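PDB 5OYN: D-xylonate dehydratase from Caulobacter crescentus, which catalyses the dehydration of D-xylonate to 2-dehydro-3-deoxy-D-arabinonate in D-xylose degradation, using a [2Fe-2S] cluster and magnesium, and also dehydrates D-gluconate. Local coordinates for residues N320-R331 with S373-Y381. Sequence-based numbering, arbitrary orientation.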
# COMPACT_ATOMS: atom_id res chain seq x y z
N ASN A 320 19.59 -28.64 15.57
CA ASN A 320 19.71 -29.64 14.51
C ASN A 320 19.27 -29.02 13.18
O ASN A 320 18.30 -29.42 12.55
CB ASN A 320 18.89 -30.87 14.85
CG ASN A 320 19.22 -32.04 13.97
OD1 ASN A 320 20.16 -31.97 13.16
ND2 ASN A 320 18.45 -33.13 14.09
N MET A 321 20.08 -28.07 12.72
CA MET A 321 19.74 -27.20 11.61
C MET A 321 20.88 -27.15 10.59
O MET A 321 22.04 -26.96 10.97
CB MET A 321 19.44 -25.79 12.13
CG MET A 321 18.32 -25.07 11.42
SD MET A 321 17.96 -23.51 12.23
CE MET A 321 17.95 -22.41 10.80
N GLN A 322 20.54 -27.29 9.30
CA GLN A 322 21.48 -27.05 8.21
C GLN A 322 22.17 -25.70 8.39
O GLN A 322 21.54 -24.74 8.84
CB GLN A 322 20.74 -27.10 6.88
CG GLN A 322 20.73 -28.48 6.27
CD GLN A 322 19.74 -28.66 5.14
OE1 GLN A 322 19.94 -28.16 4.02
NE2 GLN A 322 18.65 -29.38 5.41
N PRO A 323 23.47 -25.57 8.05
CA PRO A 323 24.37 -26.56 7.45
C PRO A 323 24.95 -27.59 8.41
O PRO A 323 25.34 -28.66 7.96
CB PRO A 323 25.49 -25.69 6.86
CG PRO A 323 25.52 -24.51 7.72
CD PRO A 323 24.09 -24.25 8.15
N ALA A 324 25.00 -27.28 9.71
CA ALA A 324 25.57 -28.24 10.65
C ALA A 324 24.72 -29.50 10.79
O ALA A 324 25.27 -30.59 11.02
CB ALA A 324 25.76 -27.58 12.02
N GLY A 325 23.41 -29.38 10.65
CA GLY A 325 22.49 -30.48 10.94
C GLY A 325 21.48 -30.67 9.83
O GLY A 325 21.78 -30.53 8.63
N LYS A 326 20.24 -30.95 10.24
CA LYS A 326 19.21 -31.54 9.39
C LYS A 326 18.07 -30.60 9.00
O LYS A 326 17.72 -30.52 7.82
CB LYS A 326 18.65 -32.77 10.11
CG LYS A 326 17.53 -33.46 9.40
CD LYS A 326 16.99 -34.58 10.27
CE LYS A 326 16.17 -35.57 9.47
NZ LYS A 326 14.81 -35.63 10.05
N TYR A 327 17.45 -29.90 9.95
CA TYR A 327 16.21 -29.18 9.68
C TYR A 327 16.47 -27.73 9.30
O TYR A 327 17.60 -27.30 9.06
CB TYR A 327 15.27 -29.29 10.89
CG TYR A 327 14.93 -30.72 11.22
CD1 TYR A 327 14.02 -31.43 10.45
CD2 TYR A 327 15.54 -31.37 12.29
CE1 TYR A 327 13.70 -32.76 10.75
CE2 TYR A 327 15.23 -32.69 12.60
CZ TYR A 327 14.32 -33.38 11.83
OH TYR A 327 14.02 -34.69 12.13
N LEU A 328 15.40 -26.94 9.19
CA LEU A 328 15.47 -25.56 8.75
C LEU A 328 14.74 -24.66 9.73
O LEU A 328 14.29 -25.12 10.78
CB LEU A 328 14.90 -25.43 7.34
CG LEU A 328 15.53 -26.29 6.23
CD1 LEU A 328 14.89 -25.97 4.90
CD2 LEU A 328 17.01 -26.06 6.14
N GLY A 329 14.59 -23.38 9.37
CA GLY A 329 14.10 -22.38 10.33
C GLY A 329 12.73 -22.68 10.92
O GLY A 329 12.47 -22.33 12.08
N GLU A 330 11.85 -23.32 10.16
CA GLU A 330 10.53 -23.62 10.69
C GLU A 330 10.61 -24.56 11.88
O GLU A 330 10.01 -24.30 12.93
CB GLU A 330 9.65 -24.22 9.61
CG GLU A 330 9.13 -23.21 8.59
CD GLU A 330 7.89 -23.71 7.89
OE1 GLU A 330 6.83 -23.65 8.54
OE2 GLU A 330 7.99 -24.19 6.73
N ARG A 331 11.33 -25.67 11.74
CA ARG A 331 11.43 -26.61 12.85
C ARG A 331 12.14 -25.97 14.04
O ARG A 331 11.76 -26.19 15.21
CB ARG A 331 12.15 -27.88 12.40
CG ARG A 331 11.31 -28.79 11.51
CD ARG A 331 10.07 -29.34 12.22
NE ARG A 331 10.35 -30.17 13.40
CZ ARG A 331 10.63 -31.48 13.38
NH1 ARG A 331 10.70 -32.14 12.24
NH2 ARG A 331 10.84 -32.13 14.52
N SER A 373 10.66 -27.83 23.11
CA SER A 373 9.56 -28.76 22.98
C SER A 373 9.82 -29.83 21.95
O SER A 373 9.00 -30.74 21.79
CB SER A 373 8.27 -28.01 22.61
OG SER A 373 8.54 -26.94 21.71
N ASP A 374 10.94 -29.76 21.23
CA ASP A 374 11.28 -30.74 20.19
C ASP A 374 12.73 -31.17 20.39
O ASP A 374 13.66 -30.54 19.89
CB ASP A 374 11.05 -30.16 18.81
CG ASP A 374 10.83 -31.22 17.76
OD1 ASP A 374 11.32 -32.36 17.96
OD2 ASP A 374 10.17 -30.92 16.73
N ARG A 375 12.93 -32.28 21.11
CA ARG A 375 14.31 -32.72 21.31
C ARG A 375 14.92 -33.33 20.05
O ARG A 375 16.11 -33.67 20.08
CB ARG A 375 14.37 -33.70 22.48
CG ARG A 375 14.22 -33.05 23.87
CD ARG A 375 15.47 -32.27 24.30
NE ARG A 375 15.29 -31.56 25.58
CZ ARG A 375 16.05 -30.54 25.99
NH1 ARG A 375 17.05 -30.09 25.23
NH2 ARG A 375 15.80 -29.96 27.15
N GLU A 376 14.16 -33.46 18.96
CA GLU A 376 14.71 -33.84 17.66
C GLU A 376 15.49 -32.69 17.04
O GLU A 376 16.31 -32.90 16.12
CB GLU A 376 13.59 -34.26 16.70
CG GLU A 376 13.47 -35.77 16.37
CD GLU A 376 12.13 -36.16 15.66
OE1 GLU A 376 11.47 -35.28 15.04
OE2 GLU A 376 11.75 -37.35 15.73
N VAL A 377 15.27 -31.47 17.52
CA VAL A 377 15.70 -30.25 16.86
C VAL A 377 16.67 -29.48 17.73
O VAL A 377 17.71 -29.00 17.26
CB VAL A 377 14.49 -29.36 16.47
CG1 VAL A 377 14.93 -28.14 15.68
CG2 VAL A 377 13.47 -30.18 15.72
N ILE A 378 16.34 -29.32 19.00
CA ILE A 378 17.22 -28.67 19.97
C ILE A 378 17.62 -29.73 20.99
O ILE A 378 16.83 -30.11 21.86
CB ILE A 378 16.55 -27.47 20.63
CG1 ILE A 378 16.26 -26.43 19.55
CG2 ILE A 378 17.45 -26.93 21.73
CD1 ILE A 378 15.45 -25.24 20.03
N PHE A 379 18.86 -30.22 20.88
CA PHE A 379 19.33 -31.31 21.71
C PHE A 379 19.65 -30.84 23.13
O PHE A 379 19.93 -29.65 23.36
CB PHE A 379 20.57 -31.94 21.09
CG PHE A 379 20.26 -32.91 19.99
CD1 PHE A 379 19.17 -32.70 19.15
CD2 PHE A 379 21.04 -34.03 19.80
CE1 PHE A 379 18.88 -33.59 18.13
CE2 PHE A 379 20.75 -34.93 18.80
CZ PHE A 379 19.67 -34.71 17.96
N PRO A 380 19.58 -31.75 24.10
CA PRO A 380 19.99 -31.40 25.47
C PRO A 380 21.50 -31.20 25.53
O PRO A 380 22.26 -31.87 24.82
CB PRO A 380 19.53 -32.59 26.31
CG PRO A 380 19.47 -33.73 25.35
CD PRO A 380 19.15 -33.15 24.00
N TYR A 381 21.91 -30.24 26.35
CA TYR A 381 23.32 -29.88 26.47
C TYR A 381 24.21 -31.10 26.71
O TYR A 381 25.28 -31.22 26.10
CB TYR A 381 23.49 -28.87 27.60
CG TYR A 381 24.83 -28.16 27.62
CD1 TYR A 381 25.97 -28.80 28.09
CD2 TYR A 381 24.94 -26.85 27.18
CE1 TYR A 381 27.19 -28.16 28.11
CE2 TYR A 381 26.16 -26.20 27.21
CZ TYR A 381 27.28 -26.85 27.67
OH TYR A 381 28.49 -26.20 27.69
O HOH W 1 10.09 -28.38 15.54
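R331 with the carboxylates of D374 and E376 forms the charged half of this contact; N320 with the backbone carbonyls of E376 and V377 forms the other. Followed outward, R331 CB and CG pass beside Y327, with CG 3.9 Å from Y327 CD1, and CD leads on to NE without a close partner across the contact. CG lies beside its own backbone N (chi1 -73°), and bends at chi2 and chi3 curl the chain so that the guanidinium crosses V377 obliquely. R331 NE donates to a water O 2.8 Å away; the same water donates to R331 O and D374 OD2, bridging the segments. CZ lies over one face of the Y327 ring, toward its rim, with K326 CD on the opposite face, and NH1 lies near Y327 CE1. At the tip, NH2 meets two carboxylates near the guanidinium plane: D374 OD2 at 2.6 Å, on its syn side but tilted out of the carboxylate plane, and E376 OE1 at 3.3 Å through its anti lone pair. V377 CG2 sits obliquely 3.5 Å from R331 NH2, an apolar flank. D374 OD2 also accepts from N170 of a second subunit, while D374 OD1 accepts from E376 N, an Asx turn within 373-381.

N320 N donates to V377 O at 2.6 Å, in the carbonyl plane, and N320 ND2 reaches E376 O at 3.0 Å with an N-H...O angle of 172°. CG anti to the backbone N (chi1 -166°) turns the amide to that carbonyl.

This is structural packing away from the cluster and magnesium sites, joining the N-terminal family region (turn 320-328 and the start of helix 329-335) to the C-terminal one (the loop between helix 363-367 and strand 392-393). V377 and I378 rest on A335, and I378 also touches A340 of helix 337-347.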